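Long-range contacts in Rep (Escherichia coli, PDB 3VW4), which initiates replication of plasmid ColE2-P9 by binding its origin sequence specifically and unwinding the duplex, this chain being the DNA-binding domain: residues Glu15-Trp20 / Asp37-Arg42; Pro30-Trp35 / Tyr69-Phe74. All blocks are in the same frame, centred on the assembly; numbering follows the deposited sequence.

Contact 1 (Glu15-Trp20 / Asp37-Arg42); sequences EKVRKW and DAVIQR. With nucleotides of chain D; nucleotides of chain C.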
loop_
_atom_site.group_PDB
_atom_site.type_symbol
_atom_site.label_atom_id
_atom_site.label_comp_id
_atom_site.label_asym_id
_atom_site.label_seq_id
_atom_site.Cartn_x
_atom_site.Cartn_y
_atom_site.Cartn_z
ATOM N N GLU A 15 17.572 -5.303 0.317
ATOM C CA GLU A 15 16.538 -4.568 1.126
ATOM C C GLU A 15 15.851 -3.479 0.310
ATOM O O GLU A 15 14.641 -3.388 0.334
ATOM C CB GLU A 15 17.168 -3.937 2.411
ATOM C CG GLU A 15 17.551 -4.938 3.458
ATOM C CD GLU A 15 16.310 -5.537 4.090
ATOM O OE1 GLU A 15 15.513 -4.737 4.673
ATOM O OE2 GLU A 15 16.112 -6.776 4.007
ATOM N N LYS A 16 16.633 -2.611 -0.352
ATOM C CA LYS A 16 16.107 -1.542 -1.208
ATOM C C LYS A 16 15.119 -2.104 -2.226
ATOM O O LYS A 16 13.946 -1.818 -2.184
ATOM C CB LYS A 16 17.258 -0.912 -1.968
ATOM C CG LYS A 16 17.602 0.458 -1.503
ATOM C CD LYS A 16 16.565 1.429 -1.991
ATOM C CE LYS A 16 17.079 2.867 -1.864
ATOM N NZ LYS A 16 16.510 3.593 -0.671
ATOM N N VAL A 17 15.606 -2.950 -3.102
ATOM C CA VAL A 17 14.824 -3.472 -4.172
ATOM C C VAL A 17 13.588 -4.320 -3.710
ATOM O O VAL A 17 12.522 -4.305 -4.366
ATOM C CB VAL A 17 15.747 -4.279 -5.118
ATOM C CG1 VAL A 17 14.979 -5.102 -6.123
ATOM C CG2 VAL A 17 16.694 -3.359 -5.830
ATOM N N ARG A 18 13.697 -5.084 -2.618
ATOM C CA ARG A 18 12.568 -5.947 -2.316
ATOM C C ARG A 18 11.364 -5.075 -1.960
ATOM O O ARG A 18 10.241 -5.374 -2.289
ATOM C CB ARG A 18 12.939 -7.013 -1.255
ATOM C CG ARG A 18 12.890 -6.555 0.197
ATOM C CD ARG A 18 13.290 -7.680 1.108
ATOM N NE ARG A 18 13.663 -7.115 2.370
ATOM C CZ ARG A 18 12.817 -6.926 3.375
ATOM N NH1 ARG A 18 11.525 -7.266 3.265
ATOM N NH2 ARG A 18 13.271 -6.380 4.476
ATOM N N LYS A 19 11.641 -3.944 -1.348
ATOM C CA LYS A 19 10.585 -3.065 -0.885
ATOM C C LYS A 19 9.905 -2.390 -2.070
ATOM O O LYS A 19 8.688 -2.104 -2.038
ATOM C CB LYS A 19 11.104 -2.010 0.098
ATOM C CG LYS A 19 10.804 -2.259 1.590
ATOM C CD LYS A 19 12.055 -2.823 2.306
ATOM C CE LYS A 19 12.391 -2.159 3.687
ATOM N NZ LYS A 19 11.410 -2.464 4.811
ATOM N N TRP A 20 10.717 -2.129 -3.098
ATOM C CA TRP A 20 10.256 -1.496 -4.321
ATOM C C TRP A 20 9.408 -2.498 -5.088
ATOM O O TRP A 20 8.286 -2.208 -5.414
ATOM C CB TRP A 20 11.451 -1.023 -5.106
ATOM C CG TRP A 20 11.150 -0.822 -6.586
ATOM C CD1 TRP A 20 10.738 0.348 -7.236
ATOM C CD2 TRP A 20 11.208 -1.827 -7.642
ATOM N NE1 TRP A 20 10.578 0.114 -8.545
ATOM C CE2 TRP A 20 10.857 -1.143 -8.863
ATOM C CE3 TRP A 20 11.527 -3.151 -7.683
ATOM C CZ2 TRP A 20 10.805 -1.777 -10.060
ATOM C CZ3 TRP A 20 11.477 -3.801 -8.905
ATOM C CH2 TRP A 20 11.075 -3.123 -10.077
ATOM N N ASP A 37 13.551 -9.733 -15.567
ATOM C CA ASP A 37 14.421 -8.743 -16.132
ATOM C C ASP A 37 14.220 -7.391 -15.432
ATOM O O ASP A 37 15.203 -6.760 -15.003
ATOM C CB ASP A 37 14.266 -8.701 -17.623
ATOM C CG ASP A 37 14.796 -9.997 -18.324
ATOM O OD1 ASP A 37 15.612 -10.840 -17.679
ATOM O OD2 ASP A 37 14.430 -10.167 -19.597
ATOM N N ALA A 38 12.961 -7.060 -15.158
ATOM C CA ALA A 38 12.644 -5.818 -14.486
ATOM C C ALA A 38 13.376 -5.645 -13.145
ATOM O O ALA A 38 13.949 -4.542 -12.903
ATOM C CB ALA A 38 11.163 -5.601 -14.309
ATOM N N VAL A 39 13.384 -6.686 -12.311
ATOM C CA VAL A 39 13.880 -6.545 -10.985
ATOM C C VAL A 39 15.411 -6.496 -11.003
ATOM O O VAL A 39 16.026 -5.552 -10.440
ATOM C CB VAL A 39 13.386 -7.689 -10.156
ATOM C CG1 VAL A 39 14.203 -7.872 -8.874
ATOM C CG2 VAL A 39 11.905 -7.476 -9.919
ATOM N N ILE A 40 16.036 -7.431 -11.711
ATOM C CA ILE A 40 17.466 -7.340 -11.932
ATOM C C ILE A 40 17.863 -5.943 -12.383
ATOM O O ILE A 40 18.807 -5.387 -11.902
ATOM C CB ILE A 40 17.922 -8.333 -13.002
ATOM C CG1 ILE A 40 17.626 -9.747 -12.509
ATOM C CG2 ILE A 40 19.394 -8.121 -13.372
ATOM C CD1 ILE A 40 18.019 -10.800 -13.555
ATOM N N GLN A 41 17.098 -5.368 -13.290
ATOM C CA GLN A 41 17.452 -4.074 -13.806
ATOM C C GLN A 41 17.377 -2.988 -12.709
ATOM O O GLN A 41 18.243 -2.124 -12.609
ATOM C CB GLN A 41 16.572 -3.822 -14.953
ATOM C CG GLN A 41 16.552 -2.441 -15.472
ATOM C CD GLN A 41 15.891 -2.420 -16.845
ATOM O OE1 GLN A 41 16.602 -2.424 -17.864
ATOM N NE2 GLN A 41 14.512 -2.446 -16.891
ATOM N N ARG A 42 16.413 -3.123 -11.811
ATOM C CA ARG A 42 16.382 -2.248 -10.655
ATOM C C ARG A 42 17.541 -2.501 -9.642
ATOM O O ARG A 42 18.060 -1.555 -9.020
ATOM C CB ARG A 42 15.027 -2.210 -9.990
ATOM C CG ARG A 42 15.102 -1.267 -8.836
ATOM C CD ARG A 42 13.904 -0.360 -8.648
ATOM N NE ARG A 42 13.694 0.608 -9.692
ATOM C CZ ARG A 42 13.181 1.815 -9.492
ATOM N NH1 ARG A 42 12.875 2.221 -8.276
ATOM N NH2 ARG A 42 12.997 2.637 -10.506
ATOM P P DA D 2 13.380 -13.552 6.098
ATOM O OP1 DA D 2 13.587 -13.208 7.495
ATOM O OP2 DA D 2 12.760 -14.851 5.652
ATOM O "O5'" DA D 2 12.439 -12.342 5.588
ATOM C "C5'" DA D 2 12.876 -10.958 5.475
ATOM C "C4'" DA D 2 11.773 -10.103 4.867
ATOM O "O4'" DA D 2 11.750 -10.166 3.410
ATOM C "C3'" DA D 2 10.347 -10.469 5.249
ATOM O "O3'" DA D 2 9.577 -9.344 4.937
ATOM C "C2'" DA D 2 10.043 -11.572 4.249
ATOM C "C1'" DA D 2 10.728 -11.075 2.983
ATOM N N9 DA D 2 11.362 -12.055 2.100
ATOM C C8 DA D 2 11.872 -13.300 2.349
ATOM N N7 DA D 2 12.405 -13.874 1.295
ATOM C C5 DA D 2 12.303 -12.909 0.303
ATOM C C6 DA D 2 12.751 -12.865 -1.026
ATOM N N6 DA D 2 13.381 -13.875 -1.639
ATOM N N1 DA D 2 12.484 -11.750 -1.740
ATOM C C2 DA D 2 11.806 -10.761 -1.153
ATOM N N3 DA D 2 11.362 -10.671 0.093
ATOM C C4 DA D 2 11.661 -11.786 0.782
ATOM P P DT C 20 7.404 2.275 4.413
ATOM O OP1 DT C 20 6.188 1.811 3.677
ATOM O OP2 DT C 20 8.718 2.188 3.737
ATOM O "O5'" DT C 20 7.209 3.789 4.895
ATOM C "C5'" DT C 20 5.932 4.487 4.821
ATOM C "C4'" DT C 20 5.687 5.056 3.439
ATOM O "O4'" DT C 20 6.794 4.732 2.571
ATOM C "C3'" DT C 20 4.446 4.508 2.737
ATOM O "O3'" DT C 20 3.355 5.407 2.939
ATOM C "C2'" DT C 20 4.818 4.526 1.265
ATOM C "C1'" DT C 20 6.342 4.660 1.227
ATOM N N1 DT C 20 7.083 3.558 0.543
ATOM C C2 DT C 20 8.265 3.874 -0.098
ATOM O O2 DT C 20 8.740 5.001 -0.107
ATOM N N3 DT C 20 8.880 2.813 -0.724
ATOM C C4 DT C 20 8.441 1.499 -0.774
ATOM O O4 DT C 20 9.106 0.655 -1.368
ATOM C C5 DT C 20 7.192 1.238 -0.083
ATOM C C7 DT C 20 6.635 -0.153 -0.084
ATOM C C6 DT C 20 6.587 2.266 0.534
#

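Contact 2 (Pro30-Trp35 / Tyr69-Phe74); sequences PVFSQW and YTHRKF. With nucleotides of chain D.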
loop_
_atom_site.group_PDB
_atom_site.type_symbol
_atom_site.label_atom_id
_atom_site.label_comp_id
_atom_site.label_asym_id
_atom_site.label_seq_id
_atom_site.Cartn_x
_atom_site.Cartn_y
_atom_site.Cartn_z
ATOM N N PRO A 30 3.650 -7.883 -14.602
ATOM C CA PRO A 30 4.370 -8.477 -15.729
ATOM C C PRO A 30 4.574 -10.001 -15.559
ATOM O O PRO A 30 4.900 -10.440 -14.478
ATOM C CB PRO A 30 5.701 -7.740 -15.714
ATOM C CG PRO A 30 5.850 -7.273 -14.315
ATOM C CD PRO A 30 4.478 -6.901 -13.878
ATOM N N VAL A 31 4.382 -10.787 -16.618
ATOM C CA VAL A 31 4.657 -12.206 -16.594
ATOM C C VAL A 31 6.035 -12.444 -16.096
ATOM O O VAL A 31 6.897 -11.552 -16.147
ATOM C CB VAL A 31 4.438 -12.851 -17.990
ATOM C CG1 VAL A 31 2.959 -12.788 -18.388
ATOM C CG2 VAL A 31 5.317 -12.225 -19.029
ATOM N N PHE A 32 6.304 -13.634 -15.604
ATOM C CA PHE A 32 7.629 -13.882 -14.960
ATOM C C PHE A 32 8.890 -13.436 -15.761
ATOM O O PHE A 32 9.733 -12.682 -15.209
ATOM C CB PHE A 32 7.775 -15.328 -14.471
ATOM C CG PHE A 32 9.095 -15.610 -13.810
ATOM C CD1 PHE A 32 9.397 -15.086 -12.529
ATOM C CD2 PHE A 32 10.056 -16.395 -14.467
ATOM C CE1 PHE A 32 10.623 -15.338 -11.958
ATOM C CE2 PHE A 32 11.269 -16.665 -13.892
ATOM C CZ PHE A 32 11.561 -16.124 -12.651
ATOM N N SER A 33 9.042 -13.867 -17.015
ATOM C CA SER A 33 10.294 -13.605 -17.721
ATOM C C SER A 33 10.560 -12.109 -17.791
ATOM O O SER A 33 11.723 -11.680 -17.750
ATOM C CB SER A 33 10.295 -14.199 -19.093
ATOM O OG SER A 33 9.114 -13.802 -19.731
ATOM N N GLN A 34 9.494 -11.301 -17.848
ATOM C CA GLN A 34 9.690 -9.863 -17.942
ATOM C C GLN A 34 9.975 -9.262 -16.555
ATOM O O GLN A 34 10.801 -8.390 -16.399
ATOM C CB GLN A 34 8.515 -9.171 -18.630
ATOM C CG GLN A 34 8.424 -9.330 -20.126
ATOM C CD GLN A 34 9.729 -9.308 -20.852
ATOM O OE1 GLN A 34 10.018 -10.231 -21.572
ATOM N NE2 GLN A 34 10.515 -8.287 -20.693
ATOM N N TRP A 35 9.289 -9.774 -15.556
ATOM C CA TRP A 35 9.467 -9.360 -14.195
ATOM C C TRP A 35 10.888 -9.665 -13.760
ATOM O O TRP A 35 11.521 -8.930 -13.042
ATOM C CB TRP A 35 8.440 -10.146 -13.381
ATOM C CG TRP A 35 8.458 -9.814 -11.919
ATOM C CD1 TRP A 35 8.542 -10.702 -10.852
ATOM C CD2 TRP A 35 8.335 -8.474 -11.325
ATOM N NE1 TRP A 35 8.525 -10.006 -9.661
ATOM C CE2 TRP A 35 8.417 -8.648 -9.906
ATOM C CE3 TRP A 35 8.219 -7.179 -11.839
ATOM C CZ2 TRP A 35 8.393 -7.598 -9.059
ATOM C CZ3 TRP A 35 8.193 -6.103 -10.949
ATOM C CH2 TRP A 35 8.264 -6.327 -9.596
ATOM N N TYR A 69 10.434 -14.899 -5.503
ATOM C CA TYR A 69 9.584 -14.805 -4.336
ATOM C C TYR A 69 8.337 -14.003 -4.626
ATOM O O TYR A 69 7.232 -14.502 -4.411
ATOM C CB TYR A 69 10.388 -14.218 -3.190
ATOM C CG TYR A 69 9.772 -14.131 -1.865
ATOM C CD1 TYR A 69 8.985 -13.031 -1.498
ATOM C CD2 TYR A 69 9.989 -15.136 -0.909
ATOM C CE1 TYR A 69 8.407 -12.972 -0.212
ATOM C CE2 TYR A 69 9.420 -15.070 0.353
ATOM C CZ TYR A 69 8.650 -13.980 0.692
ATOM O OH TYR A 69 8.143 -13.883 1.970
ATOM N N THR A 70 8.503 -12.808 -5.186
ATOM C CA THR A 70 7.391 -11.909 -5.395
ATOM C C THR A 70 6.463 -12.403 -6.511
ATOM O O THR A 70 5.257 -12.278 -6.385
ATOM C CB THR A 70 7.817 -10.514 -5.748
ATOM O OG1 THR A 70 8.565 -10.608 -6.969
ATOM C CG2 THR A 70 8.592 -9.873 -4.668
ATOM N N HIS A 71 6.978 -13.013 -7.557
ATOM C CA HIS A 71 6.068 -13.567 -8.616
ATOM C C HIS A 71 5.213 -14.644 -8.060
ATOM O O HIS A 71 4.045 -14.693 -8.343
ATOM C CB HIS A 71 6.789 -14.061 -9.845
ATOM C CG HIS A 71 5.986 -13.870 -11.072
ATOM N ND1 HIS A 71 5.361 -14.906 -11.735
ATOM C CD2 HIS A 71 5.624 -12.689 -11.776
ATOM C CE1 HIS A 71 4.657 -14.398 -12.784
ATOM N NE2 HIS A 71 4.830 -13.057 -12.814
ATOM N N ARG A 72 5.800 -15.484 -7.192
ATOM C CA ARG A 72 5.103 -16.606 -6.631
ATOM C C ARG A 72 4.108 -16.165 -5.570
ATOM O O ARG A 72 3.013 -16.719 -5.524
ATOM C CB ARG A 72 6.062 -17.657 -6.058
ATOM C CG ARG A 72 5.326 -18.917 -5.586
ATOM C CD ARG A 72 6.274 -20.031 -5.154
ATOM N NE ARG A 72 7.000 -19.743 -3.890
ATOM C CZ ARG A 72 8.242 -19.237 -3.773
ATOM N NH1 ARG A 72 8.952 -18.926 -4.865
ATOM N NH2 ARG A 72 8.790 -19.046 -2.551
ATOM N N LYS A 73 4.445 -15.179 -4.732
ATOM C CA LYS A 73 3.522 -14.902 -3.620
ATOM C C LYS A 73 2.493 -13.780 -3.811
ATOM O O LYS A 73 1.518 -13.703 -3.071
ATOM C CB LYS A 73 4.255 -14.763 -2.288
ATOM C CG LYS A 73 5.164 -15.923 -2.025
ATOM C CD LYS A 73 5.884 -15.799 -0.752
ATOM C CE LYS A 73 6.071 -17.205 -0.261
ATOM N NZ LYS A 73 5.509 -17.275 1.109
ATOM N N PHE A 74 2.699 -12.917 -4.809
ATOM C CA PHE A 74 1.863 -11.731 -4.924
ATOM C C PHE A 74 0.710 -11.896 -5.957
ATOM O O PHE A 74 0.825 -12.601 -6.989
ATOM C CB PHE A 74 2.774 -10.551 -5.240
ATOM C CG PHE A 74 3.408 -9.943 -4.039
ATOM C CD1 PHE A 74 4.235 -10.728 -3.159
ATOM C CD2 PHE A 74 3.192 -8.611 -3.727
ATOM C CE1 PHE A 74 4.815 -10.170 -2.029
ATOM C CE2 PHE A 74 3.811 -8.069 -2.584
ATOM C CZ PHE A 74 4.604 -8.853 -1.746
ATOM P P DA D 2 13.380 -13.552 6.098
ATOM O OP1 DA D 2 13.587 -13.208 7.495
ATOM O OP2 DA D 2 12.760 -14.851 5.652
ATOM O "O5'" DA D 2 12.439 -12.342 5.588
ATOM C "C5'" DA D 2 12.876 -10.958 5.475
ATOM C "C4'" DA D 2 11.773 -10.103 4.867
ATOM O "O4'" DA D 2 11.750 -10.166 3.410
ATOM C "C3'" DA D 2 10.347 -10.469 5.249
ATOM O "O3'" DA D 2 9.577 -9.344 4.937
ATOM C "C2'" DA D 2 10.043 -11.572 4.249
ATOM C "C1'" DA D 2 10.728 -11.075 2.983
ATOM N N9 DA D 2 11.362 -12.055 2.100
ATOM C C8 DA D 2 11.872 -13.300 2.349
ATOM N N7 DA D 2 12.405 -13.874 1.295
ATOM C C5 DA D 2 12.303 -12.909 0.303
ATOM C C6 DA D 2 12.751 -12.865 -1.026
ATOM N N6 DA D 2 13.381 -13.875 -1.639
ATOM N N1 DA D 2 12.484 -11.750 -1.740
ATOM C C2 DA D 2 11.806 -10.761 -1.153
ATOM N N3 DA D 2 11.362 -10.671 0.093
ATOM C C4 DA D 2 11.661 -11.786 0.782
ATOM P P DA D 4 3.956 -6.005 3.254
ATOM O OP1 DA D 4 5.118 -5.321 3.898
ATOM O OP2 DA D 4 2.812 -6.554 4.027
ATOM O "O5'" DA D 4 3.291 -5.016 2.192
ATOM C "C5'" DA D 4 4.078 -4.351 1.215
ATOM C "C4'" DA D 4 3.198 -4.116 0.016
ATOM O "O4'" DA D 4 2.843 -5.358 -0.669
ATOM C "C3'" DA D 4 1.885 -3.408 0.339
ATOM O "O3'" DA D 4 1.741 -2.439 -0.710
ATOM C "C2'" DA D 4 0.868 -4.547 0.310
ATOM C "C1'" DA D 4 1.448 -5.514 -0.716
ATOM N N9 DA D 4 1.186 -6.929 -0.515
ATOM C C8 DA D 4 1.477 -7.710 0.573
ATOM N N7 DA D 4 1.199 -8.984 0.399
ATOM C C5 DA D 4 0.774 -9.055 -0.921
ATOM C C6 DA D 4 0.360 -10.130 -1.728
ATOM N N6 DA D 4 0.324 -11.399 -1.319
ATOM N N1 DA D 4 -0.018 -9.854 -2.997
ATOM C C2 DA D 4 0.042 -8.586 -3.422
ATOM N N3 DA D 4 0.441 -7.495 -2.766
ATOM C C4 DA D 4 0.760 -7.797 -1.495
ATOM P P DT D 3 8.025 -9.357 5.327
ATOM O OP1 DT D 3 7.719 -7.999 5.776
ATOM O OP2 DT D 3 7.581 -10.480 6.194
ATOM O "O5'" DT D 3 7.144 -9.731 4.045
ATOM C "C5'" DT D 3 7.471 -9.169 2.753
ATOM C "C4'" DT D 3 6.199 -8.789 2.040
ATOM O "O4'" DT D 3 5.651 -9.993 1.478
ATOM C "C3'" DT D 3 5.117 -8.240 2.963
ATOM O "O3'" DT D 3 4.401 -7.215 2.305
ATOM C "C2'" DT D 3 4.219 -9.432 3.239
ATOM C "C1'" DT D 3 4.387 -10.283 2.018
ATOM N N1 DT D 3 4.322 -11.727 2.233
ATOM C C2 DT D 3 3.418 -12.416 1.452
ATOM O O2 DT D 3 2.686 -11.875 0.644
ATOM N N3 DT D 3 3.355 -13.760 1.702
ATOM C C4 DT D 3 4.138 -14.478 2.581
ATOM O O4 DT D 3 4.002 -15.696 2.660
ATOM C C5 DT D 3 5.047 -13.695 3.383
ATOM C C7 DT D 3 5.868 -14.390 4.423
ATOM C C6 DT D 3 5.111 -12.375 3.157
#

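Contact 1 (Glu15-Trp20 / Asp37-Arg42)
W20 and R42 form a cation-pi stack at the edge of a helix pair, where helix 7-24 runs roughly antiparallel to helix 32-49, the short segments' axes 10.2 Å apart and their N-to-C directions at 140°. The guanidinium of R42 lies flat on the indole, centres 3.8 Å apart and planes 18° from parallel. R42 CG is anti to the backbone N (chi1 -179°), and bends at chi2 and chi3 bring NE over the indole near NE1 and CE2. Arginine suits the place: its flat cation lies on the electron-rich indole while its aliphatic CG packs on V17 CG2 at 4.0 Å. Deeper in, V17 CG1 meets V39 CG1 at 4.0 Å, and V39 CG2 touches the rim of the indole at CZ3, 3.8 Å away; I66 of helix 56-73 adjoins both valines. R18 points away from this seam, gripping E15 side-on, with NH2 2.8 Å from OE1, while its guanidinium has a face over the sugar of DA2 of chain D. No hydrogen bond crosses between the segments: shape and the stacked cation hold them, and the flat arginine's N-H groups would probably remain able to meet water or another acceptor in their own plane.

Contact 2 (Pro30-Trp35 / Tyr69-Phe74)
H71 and W35 carry the two hydrogen bonds that fasten the end of helix 56-73 to the start of helix 32-49. On the tightly packed side, where W35 and T70 are buried, W35 NE1 donates to T70 OG1 at 2.8 Å, nearly straight at 161° and within the indole plane. T70 suits this spot because its hydroxyl, held between backbone N and carbonyl carbon (chi1 61°), can also bond to I66 O one turn back in its own helix, leaving OG1 to accept from the indole. W35 CD1 and H71 CD2 come within 3.6 Å.

On the outer side H71 and F32 are partly exposed and V31 is exposed, and the bond is longer and more bent. There H71 NE2 donates to P30 O at 3.1 Å, meeting a lone pair in the carbonyl plane and tying the imidazole to the residue before the N-cap, V31. F32 crosses over the imidazole, its CB above the ring face and its ring edge turned toward that face, the planes at 62°.

The opposite flank of helix 56-73 faces DNA. The Y69 ring lies flat over DA2 of chain D, CG 3.3 Å from C6, with K73 CD against its other face; K73 NZ hydrogen-bonds to O4 of DT3 of chain D at 2.7 Å. An alanine at Y69 would probably leave the DA2 base without its aromatic platform and the K73 chain freer to turn. Just past the helix, F74 lays a face against DA4 of chain D. An aromatic cluster, F32, W35 and H71, thus joins two helix ends, while the other flank meets successive bases with flat rings and a lysine, consistent with a domain that unwinds its origin.

In the fold
From the N terminus, helix 7-24 comes first, and contact 1 joins it to helix 32-49, closing a loop of 16 residues, 21-36, that takes in the end of helix 7-24 and the start of helix 32-49. Contact 2 starts inside that loop, at 30-35, and reaches forward to 69-74, beyond the second segment of contact 1, so the two closures cross. Helix 32-49 serves both, holding helix 7-24 through one part and the end of helix 56-73 through another. The contacts meet where W20 packs on W35, and I66 of helix 56-73 touches residues of both. Y22 links them again on the DNA side, bonding to R18 and meeting the F74 ring. The result is a three-helix unit.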